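Long-range contacts in ATP-dependent DNA helicase PIF1 (Candida albicans, PDB 7OTJ), which couples ATP hydrolysis to 5'-3' unwinding of DNA, and is thought to resolve G-quadruplexes and so maintain nuclear and mitochondrial genome stability: residues A[18-23]-A[136-141]; A[234-239]-A[458-463]; A[465-470]-A[489-494]. All coordinates share one frame; numbering follows the deposited sequence.

Interaction 1. Residues A[18-23]-A[136-141]; sequences GVSLFY and GIQLVA
Leu21 and Val140 lie abreast where the parallel strands 21-23 and 138-141 run together, their axes 4.8 Å apart. This is the tight part. Leu21 uses both its N and its O toward the partner strand: its N donates to Leu139 O and its O accepts from Ala141 N, at 2.9 Å. One step on, Tyr23 N donates to Ala141 O. On one face of the sheet the CD1 corner of Phe22 comes within 3.7 Å of Ala141 CB, and Trp176 meets the Phe22 ring edge-to-face. On the face of Leu21 and Val140, Tyr23 turns its CE2 edge to Val140 CG1 (4.1 Å), and helix 6-16 packs over all three side chains.

Toward Gly18 the backbone pairing gives way to side chains. Ser20 OG accepts from Leu139 N at 2.9 Å, doing the work of a main-chain carbonyl. Gln138, its CG anti to the backbone N and the chain extended beyond, lies across Gly18, and its NE2 reaches Val19 O (2.9 Å) from above the carbonyl plane, while also serving Val15 O in helix 6-16. Gly18, in the Schellman motif that ends that helix, is exposed to solvent.

The polar side chains therefore carry the pairing on past the start of strand 21-23, and Gln138 ties the helix end to the sheet. At the other end, Tyr23 OH bonds to Lys31 O, linking this central sheet of the P-loop NTPase domain to the P-loop, where Lys31 lines the ADP pocket.

Interaction 2. Residues A[234-239]-A[458-463]; sequences SELYAT and QTLSKV. With nucleotides of chain C.
Lys462 O accepts the one hydrogen bond between these segments, from Ser234 N at 3.1 Å, with the donor tilted 27° from the carbonyl plane. Ser234 O lies 3.2 Å from Val463 CA, a CA-H...O contact; the backbone bond of Ser234 with Val464 completes the parallel bridge between Ser234 and Val463.

Apolar branches fill in beside it. Val463 has CG1 between its backbone N and carbonyl carbon (chi1 50°) and CG2 anti to the N; this CG2 meets Leu236 CG at 3.7 Å, the two side chains crossing obliquely. Leu236 also meets Leu460 tip to tip, CD1 to CD1 at 4.1 Å. The other methyl of Leu460, CD2, stands 4.0 Å from Ser234 OG, so the two methyls of Leu460 touch two residues of the strand.

The far ends of the segments serve different ligands. Thr459 touches ADP and Gln458 the tetrafluoroaluminate, whereas Thr239 packs against DNA: its CB is 3.3 Å from OP1 of DT2 of chain C, and its CG2 is 3.7 Å from C4' of DT1 of chain C. Thr239 is also the N-cap of helix 240-253.

Within the second parallel sheet, strand 234-237 runs between strands 449-451 and 463-466. Glu235 and Tyr237 pack on helix 240-253, while Leu236 turns to helix 452-455.

Interaction 3. Residues A[465-470]-A[489-494]; sequences VDMKKI and LQVLNF. With K (potassium ion), chain I.
Met467 makes the chief bump of this contact: its side chain lies alongside Phe494, pointing the same way, with SD 3.3 Å from Phe494 CD2. Seen from the ring centre the sulfur is oblique, a Met-aromatic contact in which it sits over the notch between the ring and Val491, whose CG1 is 3.7 Å from SD. The methionine chain runs extended through chi2 and then bends (chi3 52°), which brings CE back beside the CD2 and CE2 side of the ring. Farther along this face, Val465 CG2 meets Leu489 CD1 at 3.9 Å. Helix 475-481 covers this apolar face, with Ala479 on Val465, Ala476 on Met467 and Leu480 on Val491.

The other face is polar. Asp466 CG stands anti to the backbone N (chi1 -177°), and OD1 receives Asn493 ND2 at 3.1 Å from above the carboxylate plane; the carboxylate and amide are turned 29° apart. Lys468 lays its CD against the amide, 3.5 Å from Asn493 CG, and its NZ makes a weak bond to Asn493 OD1. Asn493 thus touches both the aspartate and the lysine; Asn493 and Lys468 are exposed to solvent.

Between the two faces, Val465 and Met467 alternate in nearly straight backbone bonds with the partner strand: Val465 N to Gln490 O, Leu492 N to Val465 O, and Met467 N to Leu492 O.

Asp466 O binds a potassium ion at 3.0 Å; Glu242 OE2 is another ligand, and Ala238 and Lys469 belong to the same site. Strand 463-466, helix 475-481 and strand 489-492 form a beta-alpha-beta unit, the parallel crossover of a RecA-like helicase domain.

How the interactions relate
From the N terminus, interaction 1 comes first: it closes a loop of 112 residues that contains the Walker A segment and pairs two inner strands of the six-stranded parallel sheet. Interaction 2 then closes 218 residues, a span that holds the antiparallel strands of the 2B region and brings the chain back to the second parallel sheet. Interaction 3 closes only 18, the short crossover after it. The three follow one another in series, with none nesting or crossing. Interactions 2 and 3 share that second sheet and touch, as where Val463 O meets Gln490 N at 3.0 Å, whereas interaction 1 lies in the other parallel sheet, its centre about 31 Å from that of interaction 2.

Interaction 1. Residues A[18-23]-A[136-141]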
loop_
_atom_site.group_PDB
_atom_site.type_symbol
_atom_site.label_atom_id
_atom_site.label_comp_id
_atom_site.label_asym_id
_atom_site.label_seq_id
_atom_site.Cartn_x
_atom_site.Cartn_y
_atom_site.Cartn_z
ATOM N N GLY A 18 -25.100 -2.541 8.442
ATOM C CA GLY A 18 -24.394 -2.849 9.666
ATOM C C GLY A 18 -23.774 -4.229 9.713
ATOM O O GLY A 18 -23.068 -4.541 10.681
ATOM N N VAL A 19 -24.015 -5.062 8.701
ATOM C CA VAL A 19 -23.497 -6.424 8.707
ATOM C C VAL A 19 -21.983 -6.404 8.551
ATOM O O VAL A 19 -21.440 -5.699 7.690
ATOM C CB VAL A 19 -24.152 -7.253 7.593
ATOM C CG1 VAL A 19 -23.652 -8.689 7.645
ATOM C CG2 VAL A 19 -25.665 -7.195 7.713
ATOM N N SER A 20 -21.297 -7.195 9.370
ATOM C CA SER A 20 -19.873 -7.424 9.188
ATOM C C SER A 20 -19.679 -8.405 8.042
ATOM O O SER A 20 -20.265 -9.493 8.039
ATOM C CB SER A 20 -19.243 -7.957 10.474
ATOM O OG SER A 20 -19.104 -6.922 11.432
ATOM N N LEU A 21 -18.883 -8.012 7.053
ATOM C CA LEU A 21 -18.796 -8.827 5.855
ATOM C C LEU A 21 -17.436 -8.677 5.194
ATOM O O LEU A 21 -16.673 -7.745 5.470
ATOM C CB LEU A 21 -19.914 -8.469 4.867
ATOM C CG LEU A 21 -20.064 -7.041 4.335
ATOM C CD1 LEU A 21 -19.049 -6.731 3.219
ATOM C CD2 LEU A 21 -21.485 -6.852 3.830
ATOM N N PHE A 22 -17.164 -9.617 4.297
ATOM C CA PHE A 22 -16.012 -9.603 3.411
ATOM C C PHE A 22 -16.528 -9.632 1.983
ATOM O O PHE A 22 -17.357 -10.479 1.640
ATOM C CB PHE A 22 -15.108 -10.802 3.704
ATOM C CG PHE A 22 -14.156 -11.158 2.590
ATOM C CD1 PHE A 22 -13.162 -10.281 2.185
ATOM C CD2 PHE A 22 -14.227 -12.402 1.984
ATOM C CE1 PHE A 22 -12.279 -10.629 1.180
ATOM C CE2 PHE A 22 -13.350 -12.756 0.985
ATOM C CZ PHE A 22 -12.371 -11.873 0.582
ATOM N N TYR A 23 -16.084 -8.694 1.159
ATOM C CA TYR A 23 -16.460 -8.723 -0.242
ATOM C C TYR A 23 -15.206 -8.810 -1.100
ATOM O O TYR A 23 -14.181 -8.187 -0.797
ATOM C CB TYR A 23 -17.352 -7.538 -0.628
ATOM C CG TYR A 23 -16.713 -6.176 -0.692
ATOM C CD1 TYR A 23 -16.246 -5.665 -1.897
ATOM C CD2 TYR A 23 -16.631 -5.370 0.437
ATOM C CE1 TYR A 23 -15.688 -4.403 -1.970
ATOM C CE2 TYR A 23 -16.071 -4.104 0.372
ATOM C CZ TYR A 23 -15.604 -3.626 -0.835
ATOM O OH TYR A 23 -15.047 -2.368 -0.912
ATOM N N GLY A 136 -17.796 -5.476 19.030
ATOM C CA GLY A 136 -18.911 -4.726 18.488
ATOM C C GLY A 136 -18.600 -3.934 17.236
ATOM O O GLY A 136 -19.531 -3.423 16.597
ATOM N N ILE A 137 -17.326 -3.828 16.853
ATOM C CA ILE A 137 -16.951 -3.086 15.655
ATOM C C ILE A 137 -17.436 -3.837 14.424
ATOM O O ILE A 137 -17.287 -5.060 14.328
ATOM C CB ILE A 137 -15.432 -2.863 15.610
ATOM C CG1 ILE A 137 -14.987 -2.025 16.814
ATOM C CG2 ILE A 137 -15.033 -2.221 14.292
ATOM C CD1 ILE A 137 -13.482 -1.942 16.996
ATOM N N GLN A 138 -18.029 -3.115 13.480
ATOM C CA GLN A 138 -18.403 -3.721 12.211
ATOM C C GLN A 138 -17.145 -3.923 11.366
ATOM O O GLN A 138 -16.443 -2.958 11.038
ATOM C CB GLN A 138 -19.419 -2.852 11.473
ATOM C CG GLN A 138 -19.857 -3.420 10.123
ATOM C CD GLN A 138 -20.688 -2.438 9.313
ATOM O OE1 GLN A 138 -20.992 -1.335 9.769
ATOM N NE2 GLN A 138 -21.058 -2.837 8.103
ATOM N N LEU A 139 -16.849 -5.171 11.028
ATOM C CA LEU A 139 -15.676 -5.486 10.230
ATOM C C LEU A 139 -16.069 -5.525 8.759
ATOM O O LEU A 139 -17.025 -6.213 8.385
ATOM C CB LEU A 139 -15.082 -6.823 10.670
ATOM C CG LEU A 139 -13.820 -7.294 9.957
ATOM C CD1 LEU A 139 -12.695 -6.303 10.177
ATOM C CD2 LEU A 139 -13.435 -8.664 10.472
ATOM N N VAL A 140 -15.346 -4.767 7.936
ATOM C CA VAL A 140 -15.551 -4.738 6.487
ATOM C C VAL A 140 -14.221 -5.115 5.850
ATOM O O VAL A 140 -13.325 -4.272 5.717
ATOM C CB VAL A 140 -16.033 -3.373 5.982
ATOM C CG1 VAL A 140 -16.151 -3.383 4.447
ATOM C CG2 VAL A 140 -17.362 -2.975 6.644
ATOM N N ALA A 141 -14.070 -6.385 5.488
ATOM C CA ALA A 141 -12.863 -6.862 4.831
ATOM C C ALA A 141 -13.030 -6.816 3.320
ATOM O O ALA A 141 -14.085 -7.169 2.785
ATOM C CB ALA A 141 -12.535 -8.287 5.274
#

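Interaction 2. Residues A[234-239]-A[458-463]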
loop_
_atom_site.group_PDB
_atom_site.type_symbol
_atom_site.label_atom_id
_atom_site.label_comp_id
_atom_site.label_asym_id
_atom_site.label_seq_id
_atom_site.Cartn_x
_atom_site.Cartn_y
_atom_site.Cartn_z
ATOM N N SER A 234 6.195 2.447 -15.454
ATOM C CA SER A 234 6.556 1.918 -14.147
ATOM C C SER A 234 7.187 0.539 -14.290
ATOM O O SER A 234 6.831 -0.244 -15.174
ATOM C CB SER A 234 5.328 1.821 -13.239
ATOM O OG SER A 234 4.640 3.053 -13.150
ATOM N N GLU A 235 8.153 0.252 -13.423
ATOM C CA GLU A 235 8.851 -1.027 -13.429
ATOM C C GLU A 235 8.509 -1.797 -12.155
ATOM O O GLU A 235 8.727 -1.297 -11.046
ATOM C CB GLU A 235 10.361 -0.809 -13.557
ATOM C CG GLU A 235 10.772 -0.001 -14.792
ATOM C CD GLU A 235 12.276 -0.002 -15.040
ATOM O OE1 GLU A 235 12.779 0.934 -15.702
ATOM O OE2 GLU A 235 12.957 -0.939 -14.574
ATOM N N LEU A 236 8.008 -3.021 -12.315
ATOM C CA LEU A 236 7.661 -3.882 -11.192
ATOM C C LEU A 236 8.657 -5.028 -11.096
ATOM O O LEU A 236 8.960 -5.675 -12.101
ATOM C CB LEU A 236 6.246 -4.445 -11.344
ATOM C CG LEU A 236 5.095 -3.443 -11.398
ATOM C CD1 LEU A 236 3.762 -4.170 -11.403
ATOM C CD2 LEU A 236 5.187 -2.480 -10.228
ATOM N N TYR A 237 9.129 -5.301 -9.881
ATOM C CA TYR A 237 10.046 -6.403 -9.623
ATOM C C TYR A 237 9.621 -7.123 -8.351
ATOM O O TYR A 237 8.859 -6.598 -7.538
ATOM C CB TYR A 237 11.490 -5.928 -9.477
ATOM C CG TYR A 237 12.022 -5.193 -10.681
ATOM C CD1 TYR A 237 11.861 -3.824 -10.801
ATOM C CD2 TYR A 237 12.684 -5.870 -11.701
ATOM C CE1 TYR A 237 12.339 -3.147 -11.898
ATOM C CE2 TYR A 237 13.167 -5.198 -12.799
ATOM C CZ TYR A 237 12.991 -3.835 -12.893
ATOM O OH TYR A 237 13.466 -3.154 -13.990
ATOM N N ALA A 238 10.129 -8.342 -8.188
ATOM C CA ALA A 238 9.776 -9.132 -7.016
ATOM C C ALA A 238 10.561 -8.700 -5.784
ATOM O O ALA A 238 10.034 -8.737 -4.668
ATOM C CB ALA A 238 10.006 -10.617 -7.292
ATOM N N THR A 239 11.817 -8.302 -5.958
ATOM C CA THR A 239 12.699 -8.023 -4.835
ATOM C C THR A 239 13.088 -6.552 -4.801
ATOM O O THR A 239 12.988 -5.822 -5.793
ATOM C CB THR A 239 13.969 -8.877 -4.917
ATOM O OG1 THR A 239 14.743 -8.455 -6.049
ATOM C CG2 THR A 239 13.612 -10.346 -5.067
ATOM N N GLN A 458 -2.684 -0.835 -6.959
ATOM C CA GLN A 458 -2.480 0.260 -7.891
ATOM C C GLN A 458 -2.972 -0.117 -9.285
ATOM O O GLN A 458 -3.028 -1.294 -9.657
ATOM C CB GLN A 458 -1.002 0.658 -7.941
ATOM C CG GLN A 458 -0.451 1.173 -6.615
ATOM C CD GLN A 458 -1.140 2.441 -6.142
ATOM O OE1 GLN A 458 -1.460 3.322 -6.941
ATOM N NE2 GLN A 458 -1.379 2.535 -4.835
ATOM N N THR A 459 -3.325 0.908 -10.052
ATOM C CA THR A 459 -3.627 0.784 -11.471
ATOM C C THR A 459 -2.546 1.524 -12.245
ATOM O O THR A 459 -2.249 2.686 -11.942
ATOM C CB THR A 459 -5.010 1.356 -11.790
ATOM O OG1 THR A 459 -6.019 0.541 -11.181
ATOM C CG2 THR A 459 -5.237 1.396 -13.285
ATOM N N LEU A 460 -1.950 0.853 -13.230
ATOM C CA LEU A 460 -0.832 1.401 -13.989
ATOM C C LEU A 460 -1.160 1.369 -15.474
ATOM O O LEU A 460 -1.403 0.295 -16.037
ATOM C CB LEU A 460 0.448 0.613 -13.705
ATOM C CG LEU A 460 0.791 0.439 -12.226
ATOM C CD1 LEU A 460 1.886 -0.587 -12.026
ATOM C CD2 LEU A 460 1.204 1.771 -11.643
ATOM N N SER A 461 -1.156 2.546 -16.107
ATOM C CA SER A 461 -1.404 2.622 -17.542
ATOM C C SER A 461 -0.300 1.930 -18.330
ATOM O O SER A 461 -0.572 1.072 -19.178
ATOM C CB SER A 461 -1.525 4.083 -17.971
ATOM O OG SER A 461 -2.762 4.627 -17.568
ATOM N N LYS A 462 0.953 2.279 -18.048
ATOM C CA LYS A 462 2.104 1.748 -18.767
ATOM C C LYS A 462 3.085 1.182 -17.753
ATOM O O LYS A 462 3.515 1.893 -16.839
ATOM C CB LYS A 462 2.748 2.835 -19.626
ATOM C CG LYS A 462 1.809 3.327 -20.721
ATOM C CD LYS A 462 2.483 4.284 -21.675
ATOM C CE LYS A 462 1.494 4.796 -22.711
ATOM N NZ LYS A 462 0.737 3.697 -23.377
ATOM N N VAL A 463 3.421 -0.097 -17.901
ATOM C CA VAL A 463 4.198 -0.806 -16.889
ATOM C C VAL A 463 4.973 -1.935 -17.558
ATOM O O VAL A 463 4.442 -2.648 -18.415
ATOM C CB VAL A 463 3.282 -1.325 -15.752
ATOM C CG1 VAL A 463 2.087 -2.084 -16.319
ATOM C CG2 VAL A 463 4.060 -2.190 -14.765
ATOM P P DT C 2 13.020 -8.797 -0.354
ATOM O OP1 DT C 2 13.618 -8.464 -1.666
ATOM O OP2 DT C 2 13.768 -8.539 0.898
ATOM O "O5'" DT C 2 11.604 -8.059 -0.273
ATOM C "C5'" DT C 2 10.754 -8.018 -1.417
ATOM C "C4'" DT C 2 9.301 -8.227 -1.029
ATOM O "O4'" DT C 2 9.103 -9.607 -0.668
ATOM C "C3'" DT C 2 8.836 -7.392 0.154
ATOM O "O3'" DT C 2 8.173 -6.242 -0.329
ATOM C "C2'" DT C 2 7.876 -8.309 0.920
ATOM C "C1'" DT C 2 8.264 -9.718 0.471
ATOM N N1 DT C 2 8.987 -10.520 1.510
ATOM C C2 DT C 2 8.581 -11.813 1.762
ATOM O O2 DT C 2 7.637 -12.339 1.195
ATOM N N3 DT C 2 9.314 -12.469 2.717
ATOM C C4 DT C 2 10.396 -11.976 3.420
ATOM O O4 DT C 2 10.990 -12.646 4.261
ATOM C C5 DT C 2 10.778 -10.621 3.098
ATOM C C7 DT C 2 11.941 -9.980 3.798
ATOM C C6 DT C 2 10.066 -9.967 2.167
ATOM O OP3 DT C 1 18.028 -13.397 -2.685
ATOM P P DT C 1 17.099 -12.940 -3.742
ATOM O OP1 DT C 1 17.073 -13.939 -4.832
ATOM O OP2 DT C 1 17.441 -11.539 -4.066
ATOM O "O5'" DT C 1 15.657 -12.928 -3.067
ATOM C "C5'" DT C 1 15.483 -12.347 -1.787
ATOM C "C4'" DT C 1 14.088 -11.773 -1.660
ATOM O "O4'" DT C 1 13.120 -12.786 -2.026
ATOM C "C3'" DT C 1 13.691 -11.339 -0.260
ATOM O "O3'" DT C 1 12.653 -10.361 -0.343
ATOM C "C2'" DT C 1 13.179 -12.649 0.327
ATOM C "C1'" DT C 1 12.431 -13.230 -0.872
ATOM N N1 DT C 1 12.391 -14.719 -0.909
ATOM C C2 DT C 1 11.578 -15.404 -0.029
ATOM O O2 DT C 1 10.881 -14.856 0.811
ATOM N N3 DT C 1 11.614 -16.768 -0.166
ATOM C C4 DT C 1 12.362 -17.497 -1.077
ATOM O O4 DT C 1 12.328 -18.723 -1.123
ATOM C C5 DT C 1 13.186 -16.715 -1.969
ATOM C C7 DT C 1 14.039 -17.392 -2.999
ATOM C C6 DT C 1 13.157 -15.383 -1.845
#

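Interaction 3. Residues A[465-470]-A[489-494]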
loop_
_atom_site.group_PDB
_atom_site.type_symbol
_atom_site.label_atom_id
_atom_site.label_comp_id
_atom_site.label_asym_id
_atom_site.label_seq_id
_atom_site.Cartn_x
_atom_site.Cartn_y
_atom_site.Cartn_z
ATOM N N VAL A 465 6.895 -5.407 -16.471
ATOM C CA VAL A 465 6.935 -6.374 -15.380
ATOM C C VAL A 465 8.063 -7.356 -15.659
ATOM O O VAL A 465 8.095 -7.995 -16.719
ATOM C CB VAL A 465 5.596 -7.112 -15.221
ATOM C CG1 VAL A 465 5.721 -8.216 -14.169
ATOM C CG2 VAL A 465 4.493 -6.136 -14.850
ATOM N N ASP A 466 8.991 -7.477 -14.715
ATOM C CA ASP A 466 10.106 -8.410 -14.820
ATOM C C ASP A 466 9.852 -9.536 -13.829
ATOM O O ASP A 466 9.967 -9.342 -12.615
ATOM C CB ASP A 466 11.438 -7.720 -14.540
ATOM C CG ASP A 466 12.629 -8.652 -14.724
ATOM O OD1 ASP A 466 12.420 -9.828 -15.085
ATOM O OD2 ASP A 466 13.777 -8.209 -14.507
ATOM N N MET A 467 9.495 -10.710 -14.348
ATOM C CA MET A 467 9.112 -11.843 -13.521
ATOM C C MET A 467 10.304 -12.667 -13.047
ATOM O O MET A 467 10.106 -13.781 -12.547
ATOM C CB MET A 467 8.127 -12.723 -14.286
ATOM C CG MET A 467 6.875 -11.964 -14.671
ATOM S SD MET A 467 5.705 -12.943 -15.603
ATOM C CE MET A 467 5.539 -14.378 -14.553
ATOM N N LYS A 468 11.518 -12.111 -13.127
ATOM C CA LYS A 468 12.736 -12.902 -12.967
ATOM C C LYS A 468 12.806 -13.557 -11.592
ATOM O O LYS A 468 13.071 -14.760 -11.478
ATOM C CB LYS A 468 13.964 -12.018 -13.203
ATOM C CG LYS A 468 15.287 -12.768 -13.400
ATOM C CD LYS A 468 15.536 -13.065 -14.880
ATOM C CE LYS A 468 16.933 -13.618 -15.154
ATOM N NZ LYS A 468 17.226 -13.660 -16.625
ATOM N N LYS A 469 12.571 -12.784 -10.530
ATOM C CA LYS A 469 12.765 -13.265 -9.168
ATOM C C LYS A 469 11.453 -13.576 -8.450
ATOM O O LYS A 469 11.434 -13.620 -7.217
ATOM C CB LYS A 469 13.573 -12.249 -8.355
ATOM C CG LYS A 469 14.980 -11.983 -8.864
ATOM C CD LYS A 469 15.796 -13.271 -8.937
ATOM C CE LYS A 469 17.156 -13.048 -9.595
ATOM N NZ LYS A 469 17.929 -14.317 -9.747
ATOM N N ILE A 470 10.359 -13.800 -9.188
ATOM C CA ILE A 470 9.081 -14.100 -8.543
ATOM C C ILE A 470 9.234 -15.349 -7.688
ATOM O O ILE A 470 9.702 -16.394 -8.158
ATOM C CB ILE A 470 7.957 -14.263 -9.583
ATOM C CG1 ILE A 470 7.174 -12.961 -9.771
ATOM C CG2 ILE A 470 6.953 -15.305 -9.129
ATOM C CD1 ILE A 470 8.005 -11.777 -10.144
ATOM N N LEU A 489 1.750 -2.761 -21.556
ATOM C CA LEU A 489 2.380 -3.729 -20.666
ATOM C C LEU A 489 3.491 -4.464 -21.398
ATOM O O LEU A 489 3.272 -4.995 -22.490
ATOM C CB LEU A 489 1.355 -4.740 -20.141
ATOM C CG LEU A 489 1.914 -6.021 -19.517
ATOM C CD1 LEU A 489 2.609 -5.722 -18.201
ATOM C CD2 LEU A 489 0.809 -7.037 -19.328
ATOM N N GLN A 490 4.665 -4.531 -20.776
ATOM C CA GLN A 490 5.767 -5.357 -21.248
ATOM C C GLN A 490 6.103 -6.377 -20.171
ATOM O O GLN A 490 6.273 -6.016 -19.003
ATOM C CB GLN A 490 7.004 -4.515 -21.584
ATOM C CG GLN A 490 8.231 -5.354 -21.932
ATOM C CD GLN A 490 9.482 -4.518 -22.135
ATOM O OE1 GLN A 490 9.727 -3.555 -21.412
ATOM N NE2 GLN A 490 10.278 -4.884 -23.133
ATOM N N VAL A 491 6.214 -7.642 -20.565
ATOM C CA VAL A 491 6.477 -8.739 -19.642
ATOM C C VAL A 491 7.841 -9.324 -19.974
ATOM O O VAL A 491 8.082 -9.752 -21.111
ATOM C CB VAL A 491 5.390 -9.822 -19.708
ATOM C CG1 VAL A 491 5.726 -10.964 -18.753
ATOM C CG2 VAL A 491 4.023 -9.230 -19.377
ATOM N N LEU A 492 8.737 -9.317 -18.995
ATOM C CA LEU A 492 10.064 -9.893 -19.146
ATOM C C LEU A 492 10.175 -11.170 -18.322
ATOM O O LEU A 492 9.711 -11.228 -17.178
ATOM C CB LEU A 492 11.148 -8.894 -18.723
ATOM C CG LEU A 492 11.201 -7.572 -19.499
ATOM C CD1 LEU A 492 12.272 -6.658 -18.925
ATOM C CD2 LEU A 492 11.427 -7.803 -20.985
ATOM N N ASN A 493 10.784 -12.194 -18.925
ATOM C CA ASN A 493 11.113 -13.455 -18.255
ATOM C C ASN A 493 9.873 -14.178 -17.735
ATOM O O ASN A 493 9.906 -14.805 -16.674
ATOM C CB ASN A 493 12.109 -13.219 -17.121
ATOM C CG ASN A 493 13.425 -12.666 -17.616
ATOM O OD1 ASN A 493 14.252 -13.402 -18.158
ATOM N ND2 ASN A 493 13.634 -11.367 -17.428
ATOM N N PHE A 494 8.799 -14.160 -18.524
ATOM C CA PHE A 494 7.581 -14.863 -18.146
ATOM C C PHE A 494 7.824 -16.364 -18.146
ATOM O O PHE A 494 8.542 -16.892 -18.997
ATOM C CB PHE A 494 6.429 -14.532 -19.096
ATOM C CG PHE A 494 5.148 -15.260 -18.766
ATOM C CD1 PHE A 494 4.906 -16.539 -19.249
ATOM C CD2 PHE A 494 4.189 -14.669 -17.959
ATOM C CE1 PHE A 494 3.741 -17.211 -18.928
ATOM C CE2 PHE A 494 3.021 -15.334 -17.637
ATOM C CZ PHE A 494 2.796 -16.607 -18.123
HETATM K K K I . 11.521 -10.071 -10.184
#